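Local coordinates for sigma-C capsid protein (Avian reovirus, PDB 2VRS) that forms the homotrimeric outer-capsid fibre of the virus, attaches it to host cells and induces apoptosis, at residues C[85-90]-C[114-119]; C[127-132]-C[188-193]; C[160-165]-C[173-178]. All blocks are in the same frame, centred on the assembly; numbering follows the deposited sequence.

Interaction 1 of 3, residues C[85-90]-C[114-119]; sequences FRWMAR and YMMSST
The indole of Trp-87 sets the edge of its six-membered ring against the face of the Tyr-114 ring. This is an offset edge-to-face pair, with centroids 5.7 Å apart and planes at 74°. Trp-87 CZ3 makes the approach and lies 3.8 Å from Tyr-114 CZ. The phenol oxygen sits at the indole edge, near its plane, with Tyr-114 OH 3.8 Å from Trp-87 CH2. Trp-87 CB points toward 114-119, and chi1 of -155° puts CG anti to the backbone N. On the same indole, the methyl of Met-116 comes in obliquely, CE to Trp-87 CE3 at 4.2 Å. The Met-116 chain is extended beyond CG, which carries the methyl to the ring. Phe-85 adds a looser contact, its CZ 4.3 Å from Tyr-114 CE1. The contact is apolar, and the indole N-H is satisfied by the carbonyl of Asp-134. The two strands pass 9.0 Å apart at 69°, so they are not sheet neighbours here. Strand 98-108 lies between them and pairs with both, so they are next-but-one strands of the C-terminal beta-barrel, and their side chains meet on its inner side. Phe-133 of strand 128-134 packs against Trp-87 and Met-116.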
loop_
_atom_site.group_PDB
_atom_site.type_symbol
_atom_site.label_atom_id
_atom_site.label_comp_id
_atom_site.label_asym_id
_atom_site.label_seq_id
_atom_site.Cartn_x
_atom_site.Cartn_y
_atom_site.Cartn_z
ATOM N N PHE C 85 10.340 -15.204 19.853
ATOM C CA PHE C 85 9.688 -16.266 20.621
ATOM C C PHE C 85 10.155 -17.656 20.195
ATOM O O PHE C 85 10.901 -17.813 19.220
ATOM C CB PHE C 85 8.167 -16.110 20.523
ATOM C CG PHE C 85 7.647 -16.014 19.097
ATOM C CD1 PHE C 85 7.343 -17.174 18.382
ATOM C CD2 PHE C 85 7.437 -14.770 18.493
ATOM C CE1 PHE C 85 6.843 -17.082 17.063
ATOM C CE2 PHE C 85 6.930 -14.667 17.171
ATOM C CZ PHE C 85 6.646 -15.824 16.464
ATOM N N ARG C 86 9.701 -18.674 20.918
ATOM C CA ARG C 86 9.980 -20.055 20.566
ATOM C C ARG C 86 8.735 -20.743 20.009
ATOM O O ARG C 86 7.614 -20.520 20.489
ATOM C CB ARG C 86 10.538 -20.793 21.801
ATOM C CG ARG C 86 11.849 -20.161 22.312
ATOM C CD ARG C 86 13.024 -20.612 21.468
ATOM N NE ARG C 86 13.734 -21.753 22.055
ATOM C CZ ARG C 86 13.388 -23.036 21.918
ATOM N NH1 ARG C 86 12.313 -23.384 21.213
ATOM N NH2 ARG C 86 14.125 -23.983 22.496
ATOM N N TRP C 87 8.936 -21.582 19.005
ATOM C CA TRP C 87 7.780 -22.218 18.337
ATOM C C TRP C 87 8.081 -23.686 18.161
ATOM O O TRP C 87 9.111 -24.047 17.562
ATOM C CB TRP C 87 7.580 -21.585 16.947
ATOM C CG TRP C 87 6.208 -21.664 16.413
ATOM C CD1 TRP C 87 5.246 -22.586 16.727
ATOM C CD2 TRP C 87 5.629 -20.785 15.434
ATOM N NE1 TRP C 87 4.086 -22.333 16.001
ATOM C CE2 TRP C 87 4.296 -21.218 15.220
ATOM C CE3 TRP C 87 6.104 -19.645 14.735
ATOM C CZ2 TRP C 87 3.424 -20.559 14.332
ATOM C CZ3 TRP C 87 5.228 -18.986 13.837
ATOM C CH2 TRP C 87 3.905 -19.436 13.659
ATOM N N MET C 88 7.219 -24.552 18.702
ATOM C CA MET C 88 7.433 -25.981 18.486
ATOM C C MET C 88 6.739 -26.332 17.188
ATOM O O MET C 88 5.514 -26.224 17.070
ATOM C CB MET C 88 6.896 -26.828 19.653
ATOM C CG MET C 88 7.345 -28.291 19.550
ATOM S SD MET C 88 6.289 -29.359 20.561
ATOM C CE MET C 88 4.652 -29.114 19.833
ATOM N N ALA C 89 7.524 -26.692 16.185
ATOM C CA ALA C 89 6.953 -27.068 14.923
ATOM C C ALA C 89 6.714 -28.581 14.927
ATOM O O ALA C 89 7.528 -29.349 15.445
ATOM C CB ALA C 89 7.923 -26.735 13.808
ATOM N N ARG C 90 5.658 -29.019 14.248
ATOM C CA ARG C 90 5.296 -30.425 14.302
ATOM C C ARG C 90 5.490 -31.132 13.004
ATOM O O ARG C 90 4.887 -30.765 12.000
ATOM C CB ARG C 90 3.830 -30.545 14.736
ATOM C CG ARG C 90 3.617 -30.039 16.160
ATOM C CD ARG C 90 2.113 -30.113 16.397
ATOM N NE ARG C 90 1.755 -29.651 17.710
ATOM C CZ ARG C 90 1.676 -30.433 18.774
ATOM N NH1 ARG C 90 1.956 -31.736 18.684
ATOM N NH2 ARG C 90 1.331 -29.894 19.934
ATOM N N TYR C 114 9.372 -13.902 8.824
ATOM C CA TYR C 114 9.866 -14.861 9.810
ATOM C C TYR C 114 11.290 -15.299 9.506
ATOM O O TYR C 114 11.622 -15.679 8.384
ATOM C CB TYR C 114 9.003 -16.129 9.772
ATOM C CG TYR C 114 7.636 -16.013 10.365
ATOM C CD1 TYR C 114 7.433 -15.481 11.635
ATOM C CD2 TYR C 114 6.533 -16.538 9.675
ATOM C CE1 TYR C 114 6.126 -15.435 12.219
ATOM C CE2 TYR C 114 5.277 -16.518 10.236
ATOM C CZ TYR C 114 5.059 -15.963 11.491
ATOM O OH TYR C 114 3.777 -15.973 12.005
ATOM N N MET C 115 12.132 -15.277 10.542
ATOM C CA MET C 115 13.451 -15.865 10.435
ATOM C C MET C 115 13.536 -16.874 11.586
ATOM O O MET C 115 13.460 -16.468 12.734
ATOM C CB MET C 115 14.510 -14.747 10.613
ATOM C CG MET C 115 14.720 -13.903 9.381
ATOM S SD MET C 115 13.476 -12.606 9.009
ATOM C CE MET C 115 13.231 -11.755 10.575
ATOM N N MET C 116 13.701 -18.161 11.278
ATOM C CA MET C 116 13.697 -19.210 12.331
ATOM C C MET C 116 14.929 -20.089 12.250
ATOM O O MET C 116 15.423 -20.414 11.152
ATOM C CB MET C 116 12.527 -20.143 12.104
ATOM C CG MET C 116 11.181 -19.416 11.933
ATOM S SD MET C 116 9.871 -20.679 11.839
ATOM C CE MET C 116 8.477 -19.723 11.299
ATOM N N SER C 117 15.416 -20.492 13.424
ATOM C CA SER C 117 16.517 -21.430 13.451
ATOM C C SER C 117 16.278 -22.438 14.567
ATOM O O SER C 117 15.572 -22.170 15.545
ATOM C CB SER C 117 17.858 -20.704 13.640
ATOM O OG SER C 117 17.883 -20.028 14.868
ATOM N N SER C 118 16.847 -23.620 14.415
ATOM C CA SER C 118 16.535 -24.598 15.435
ATOM C C SER C 118 17.749 -24.959 16.224
ATOM O O SER C 118 18.858 -24.984 15.714
ATOM C CB SER C 118 15.988 -25.855 14.808
ATOM O OG SER C 118 17.042 -26.588 14.137
ATOM N N THR C 119 17.483 -25.330 17.466
ATOM C CA THR C 119 18.378 -26.206 18.176
ATOM C C THR C 119 17.724 -27.608 18.209
ATOM O O THR C 119 16.487 -27.758 18.170
ATOM C CB THR C 119 18.776 -25.628 19.567
ATOM O OG1 THR C 119 20.048 -26.166 19.957
ATOM C CG2 THR C 119 17.689 -25.877 20.639
#

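Interaction 2 of 3, residues C[127-132]-C[188-193]; sequences NVVLLT and ITFPTG
Strands 128-132 and 188-191 run antiparallel, 4.7 Å apart at closest approach, with hydrogen-bonded pairs Val-129 with Phe-190 and Leu-131 with Ile-188. Each pair is joined by two N-H to O bonds, the shortest from Leu-131 N to Ile-188 O at 2.8 Å. Beyond the strand, Thr-192 N donates to Asn-127 O at 3.1 Å from well above the carbonyl plane. A water bridges that same Asn-127 O and Gly-193 N. On the buried face, Val-129 CG1 lies over one face of the Phe-190 ring. This CH-pi contact measures 3.7 Å from CG1 to the centroid, 21° off the normal, with CG1 offset toward the rim. Val-129 CG1 falls between the backbone N and carbonyl carbon (chi1 63°), and the two side chains point the same way. Leu-131 CB meets the edge of the ring, 4.1 Å from Phe-190 CE1, and touches Ile-188 CG1 at 3.8 Å. Thr-192 CG2 closes the other end against Val-129 CG1 at 3.7 Å. The opposite face is partly exposed. There Thr-189 turns its methyl CG2 to Val-128 CG1 at 3.5 Å, while its hydroxyl lies beside Leu-130 CD1. Strand 81-92 flanks 128-134, and strand 170-180 flanks 185-191. Leu-203 of strand 198-210 packs on Leu-131 and Phe-190 from across the barrel.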
loop_
_atom_site.group_PDB
_atom_site.type_symbol
_atom_site.label_atom_id
_atom_site.label_comp_id
_atom_site.label_asym_id
_atom_site.label_seq_id
_atom_site.Cartn_x
_atom_site.Cartn_y
_atom_site.Cartn_z
ATOM N N ASN C 127 11.624 -38.927 1.701
ATOM C CA ASN C 127 12.352 -37.926 0.906
ATOM C C ASN C 127 11.714 -36.519 0.951
ATOM O O ASN C 127 12.256 -35.559 0.404
ATOM C CB ASN C 127 12.538 -38.401 -0.534
ATOM C CG ASN C 127 11.220 -38.581 -1.267
ATOM O OD1 ASN C 127 10.178 -38.771 -0.656
ATOM N ND2 ASN C 127 11.273 -38.542 -2.592
ATOM N N VAL C 128 10.555 -36.433 1.588
ATOM C CA VAL C 128 9.798 -35.175 1.754
ATOM C C VAL C 128 9.209 -35.208 3.164
ATOM O O VAL C 128 8.836 -36.278 3.656
ATOM C CB VAL C 128 8.647 -35.047 0.707
ATOM C CG1 VAL C 128 7.792 -33.825 0.994
ATOM C CG2 VAL C 128 9.197 -34.933 -0.708
ATOM N N VAL C 129 9.131 -34.053 3.823
ATOM C CA VAL C 129 8.537 -33.960 5.144
ATOM C C VAL C 129 7.642 -32.716 5.197
ATOM O O VAL C 129 7.899 -31.732 4.475
ATOM C CB VAL C 129 9.618 -33.895 6.245
ATOM C CG1 VAL C 129 10.493 -32.628 6.102
ATOM C CG2 VAL C 129 9.016 -33.977 7.645
ATOM N N LEU C 130 6.602 -32.792 6.034
ATOM C CA LEU C 130 5.732 -31.667 6.316
ATOM C C LEU C 130 5.999 -31.179 7.736
ATOM O O LEU C 130 6.200 -31.978 8.657
ATOM C CB LEU C 130 4.263 -32.069 6.142
ATOM C CG LEU C 130 3.676 -31.959 4.736
ATOM C CD1 LEU C 130 4.389 -32.757 3.631
ATOM C CD2 LEU C 130 2.175 -32.301 4.783
ATOM N N LEU C 131 5.995 -29.869 7.910
ATOM C CA LEU C 131 6.282 -29.248 9.235
ATOM C C LEU C 131 5.239 -28.187 9.473
ATOM O O LEU C 131 5.091 -27.254 8.692
ATOM C CB LEU C 131 7.667 -28.613 9.225
ATOM C CG LEU C 131 8.323 -28.358 10.575
ATOM C CD1 LEU C 131 8.424 -29.702 11.371
ATOM C CD2 LEU C 131 9.745 -27.720 10.432
ATOM N N THR C 132 4.522 -28.353 10.570
ATOM C CA THR C 132 3.363 -27.537 10.886
ATOM C C THR C 132 3.679 -26.476 11.955
ATOM O O THR C 132 4.354 -26.750 12.957
ATOM C CB THR C 132 2.145 -28.463 11.234
ATOM O OG1 THR C 132 1.750 -29.151 10.043
ATOM C CG2 THR C 132 0.956 -27.608 11.760
ATOM N N ILE C 188 4.564 -26.271 6.053
ATOM C CA ILE C 188 5.520 -26.252 4.965
ATOM C C ILE C 188 5.901 -27.676 4.538
ATOM O O ILE C 188 5.934 -28.589 5.369
ATOM C CB ILE C 188 6.769 -25.430 5.337
ATOM C CG1 ILE C 188 7.583 -26.112 6.427
ATOM C CG2 ILE C 188 6.313 -24.000 5.725
ATOM C CD1 ILE C 188 8.916 -25.400 6.727
ATOM N N THR C 189 6.186 -27.835 3.248
ATOM C CA THR C 189 6.578 -29.122 2.664
ATOM C C THR C 189 7.956 -28.946 2.014
ATOM O O THR C 189 8.165 -28.009 1.226
ATOM C CB THR C 189 5.565 -29.510 1.580
ATOM O OG1 THR C 189 4.270 -29.685 2.186
ATOM C CG2 THR C 189 6.019 -30.788 0.874
ATOM N N PHE C 190 8.897 -29.828 2.337
ATOM C CA PHE C 190 10.240 -29.705 1.784
ATOM C C PHE C 190 11.001 -31.027 1.674
ATOM O O PHE C 190 10.708 -31.979 2.413
ATOM C CB PHE C 190 11.041 -28.626 2.553
ATOM C CG PHE C 190 11.253 -28.921 4.024
ATOM C CD1 PHE C 190 10.365 -28.453 4.989
ATOM C CD2 PHE C 190 12.402 -29.622 4.456
ATOM C CE1 PHE C 190 10.589 -28.709 6.351
ATOM C CE2 PHE C 190 12.606 -29.893 5.810
ATOM C CZ PHE C 190 11.718 -29.421 6.755
ATOM N N PRO C 191 11.950 -31.101 0.716
ATOM C CA PRO C 191 12.792 -32.277 0.565
ATOM C C PRO C 191 13.670 -32.434 1.790
ATOM O O PRO C 191 14.119 -31.427 2.375
ATOM C CB PRO C 191 13.692 -31.922 -0.646
ATOM C CG PRO C 191 13.000 -30.817 -1.337
ATOM C CD PRO C 191 12.304 -30.046 -0.272
ATOM N N THR C 192 13.927 -33.687 2.161
ATOM C CA THR C 192 14.778 -34.012 3.305
ATOM C C THR C 192 16.246 -34.301 2.946
ATOM O O THR C 192 17.076 -34.485 3.856
ATOM C CB THR C 192 14.258 -35.259 4.019
ATOM O OG1 THR C 192 14.314 -36.364 3.098
ATOM C CG2 THR C 192 12.830 -35.042 4.553
ATOM N N GLY C 193 16.562 -34.331 1.649
ATOM C CA GLY C 193 17.946 -34.503 1.191
ATOM C C GLY C 193 18.388 -35.958 1.064
ATOM O O GLY C 193 19.585 -36.229 0.943
HETATM O O HOH W 1 14.968 -35.365 -0.709
#

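Interaction 3 of 3, residues C[160-165]-C[173-178]; sequences PVDVSF and AYQAYG. With ZN (zinc ion), chain P.
Val-163 CG2 and Ala-176 CB meet loosely at 4.5 Å on the buried face of this hairpin. Val-161 lies on the same face and packs its CG2 against Gly-178 N. Toward the hairpin turn, Phe-165 CZ reaches the edge of the Tyr-174 ring, 3.7 Å from Tyr-174 CE2. Tyr-174 OH binds the zinc ion at 2.0 Å, and His-172 is its other protein ligand in this chain. Two hydrogen-bonded pairs join the antiparallel backbones, Val-161 with Ala-176 and Val-163 with Tyr-174. The Ala-176 carbonyl oxygen accepts twice. Val-161 N donates to Ala-176 O at 2.9 Å from above the carbonyl plane. Gln-175 NE2 donates to Ala-176 O at 3.0 Å, in that plane and on a lone pair. A bend at chi2 (62°) turns the Gln-175 CD back, and Gln-175 NE2 ends 3.5 Å from Pro-160 CB. At the polar edge a water donates to Asp-162 OD1 at 2.7 Å and accepts from Gln-175 NE2. Asp-162 OD2 forms a salt bridge with Arg-206 of a neighbouring subunit, so this face belongs to the trimer interface. Within the chain, strand 198-210 flanks 159-167, and strand 185-191 flanks 170-180.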
loop_
_atom_site.group_PDB
_atom_site.type_symbol
_atom_site.label_atom_id
_atom_site.label_comp_id
_atom_site.label_asym_id
_atom_site.label_seq_id
_atom_site.Cartn_x
_atom_site.Cartn_y
_atom_site.Cartn_z
ATOM N N PRO C 160 6.022 -19.025 -0.894
ATOM C CA PRO C 160 7.387 -19.579 -0.915
ATOM C C PRO C 160 7.999 -19.525 0.486
ATOM O O PRO C 160 7.744 -18.595 1.255
ATOM C CB PRO C 160 8.143 -18.684 -1.918
ATOM C CG PRO C 160 7.218 -17.489 -2.141
ATOM C CD PRO C 160 5.876 -17.758 -1.648
ATOM N N VAL C 161 8.804 -20.532 0.772
ATOM C CA VAL C 161 9.469 -20.659 2.055
ATOM C C VAL C 161 10.872 -21.193 1.701
ATOM O O VAL C 161 11.005 -22.158 0.960
ATOM C CB VAL C 161 8.741 -21.680 3.003
ATOM C CG1 VAL C 161 9.577 -21.937 4.257
ATOM C CG2 VAL C 161 7.303 -21.244 3.388
ATOM N N ASP C 162 11.927 -20.590 2.271
ATOM C CA ASP C 162 13.287 -21.117 2.095
ATOM C C ASP C 162 13.665 -21.976 3.299
ATOM O O ASP C 162 13.474 -21.561 4.432
ATOM C CB ASP C 162 14.279 -19.954 2.023
ATOM C CG ASP C 162 14.166 -19.163 0.740
ATOM O OD1 ASP C 162 13.626 -19.665 -0.256
ATOM O OD2 ASP C 162 14.648 -18.041 0.746
ATOM N N VAL C 163 14.230 -23.151 3.059
ATOM C CA VAL C 163 14.604 -24.024 4.150
ATOM C C VAL C 163 16.060 -24.427 3.919
ATOM O O VAL C 163 16.499 -24.580 2.763
ATOM C CB VAL C 163 13.680 -25.264 4.183
ATOM C CG1 VAL C 163 14.165 -26.303 5.152
ATOM C CG2 VAL C 163 12.260 -24.824 4.570
ATOM N N SER C 164 16.790 -24.585 5.021
ATOM C CA SER C 164 18.130 -25.190 4.956
ATOM C C SER C 164 18.328 -26.073 6.196
ATOM O O SER C 164 17.682 -25.858 7.216
ATOM C CB SER C 164 19.206 -24.090 4.867
ATOM O OG SER C 164 19.536 -23.577 6.135
ATOM N N PHE C 165 19.166 -27.101 6.085
ATOM C CA PHE C 165 19.462 -27.921 7.273
ATOM C C PHE C 165 20.723 -28.710 6.979
ATOM O O PHE C 165 21.154 -28.831 5.808
ATOM C CB PHE C 165 18.295 -28.878 7.559
ATOM C CG PHE C 165 17.836 -29.671 6.352
ATOM C CD1 PHE C 165 18.472 -30.870 5.984
ATOM C CD2 PHE C 165 16.788 -29.203 5.561
ATOM C CE1 PHE C 165 18.067 -31.590 4.847
ATOM C CE2 PHE C 165 16.371 -29.916 4.439
ATOM C CZ PHE C 165 17.000 -31.117 4.078
ATOM N N ALA C 173 19.809 -26.976 1.001
ATOM C CA ALA C 173 18.952 -25.779 0.986
ATOM C C ALA C 173 17.951 -25.907 -0.170
ATOM O O ALA C 173 18.324 -26.330 -1.279
ATOM C CB ALA C 173 19.799 -24.519 0.851
ATOM N N TYR C 174 16.671 -25.607 0.095
ATOM C CA TYR C 174 15.636 -25.800 -0.919
ATOM C C TYR C 174 14.692 -24.616 -0.886
ATOM O O TYR C 174 14.448 -24.047 0.166
ATOM C CB TYR C 174 14.796 -27.066 -0.618
ATOM C CG TYR C 174 15.645 -28.313 -0.649
ATOM C CD1 TYR C 174 16.067 -28.856 -1.872
ATOM C CD2 TYR C 174 16.129 -28.876 0.531
ATOM C CE1 TYR C 174 16.900 -29.973 -1.920
ATOM C CE2 TYR C 174 16.979 -30.020 0.497
ATOM C CZ TYR C 174 17.365 -30.549 -0.735
ATOM O OH TYR C 174 18.204 -31.664 -0.798
ATOM N N GLN C 175 14.216 -24.274 -2.073
ATOM C CA GLN C 175 13.097 -23.381 -2.262
ATOM C C GLN C 175 11.889 -24.238 -2.037
ATOM O O GLN C 175 11.603 -25.105 -2.870
ATOM C CB GLN C 175 13.094 -22.892 -3.739
ATOM C CG GLN C 175 11.792 -22.120 -4.136
ATOM C CD GLN C 175 11.665 -20.913 -3.301
ATOM O OE1 GLN C 175 12.415 -19.953 -3.487
ATOM N NE2 GLN C 175 10.755 -20.940 -2.332
ATOM N N ALA C 176 11.138 -23.999 -0.955
ATOM C CA ALA C 176 9.967 -24.819 -0.643
ATOM C C ALA C 176 8.678 -23.947 -0.625
ATOM O O ALA C 176 8.724 -22.769 -1.022
ATOM C CB ALA C 176 10.185 -25.523 0.662
ATOM N N TYR C 177 7.552 -24.513 -0.197
ATOM C CA TYR C 177 6.279 -23.772 -0.125
ATOM C C TYR C 177 5.550 -24.111 1.167
ATOM O O TYR C 177 5.677 -25.236 1.704
ATOM C CB TYR C 177 5.390 -24.093 -1.343
ATOM C CG TYR C 177 6.039 -23.541 -2.599
ATOM C CD1 TYR C 177 7.037 -24.281 -3.285
ATOM C CD2 TYR C 177 5.746 -22.246 -3.030
ATOM C CE1 TYR C 177 7.709 -23.743 -4.398
ATOM C CE2 TYR C 177 6.415 -21.693 -4.159
ATOM C CZ TYR C 177 7.386 -22.454 -4.817
ATOM O OH TYR C 177 8.080 -21.946 -5.901
ATOM N N GLY C 178 4.781 -23.151 1.644
ATOM C CA GLY C 178 3.849 -23.344 2.742
ATOM C C GLY C 178 2.418 -23.068 2.332
ATOM O O GLY C 178 2.172 -22.518 1.257
HETATM ZN ZN ZN P . 20.176 -31.371 -0.857
HETATM O O HOH W 2 11.218 -18.413 -0.587
#

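Overall arrangement
All three contacts lie in the C-terminal domain, far along the chain from the N-terminal helix 3-38. Interaction 1 comes first, closing a loop of 23 residues that includes strand 98-108. It ends before interaction 2 opens at 127. Interaction 2 spans 55 residues before its second strand returns at 188. Interaction 3, a local hairpin, is nested inside that span. Strand 81-92 borders 128-134, where Ala-89 packs on Leu-131, so interactions 1 and 2 touch. Strand 185-191 borders 170-180, which joins interactions 2 and 3. Interactions 1 and 3 do not touch; their nearest atoms are about 7 Å apart. Interactions 2 and 3 join adjacent strands of the barrel, and interaction 1 joins two strands that flank 98-108.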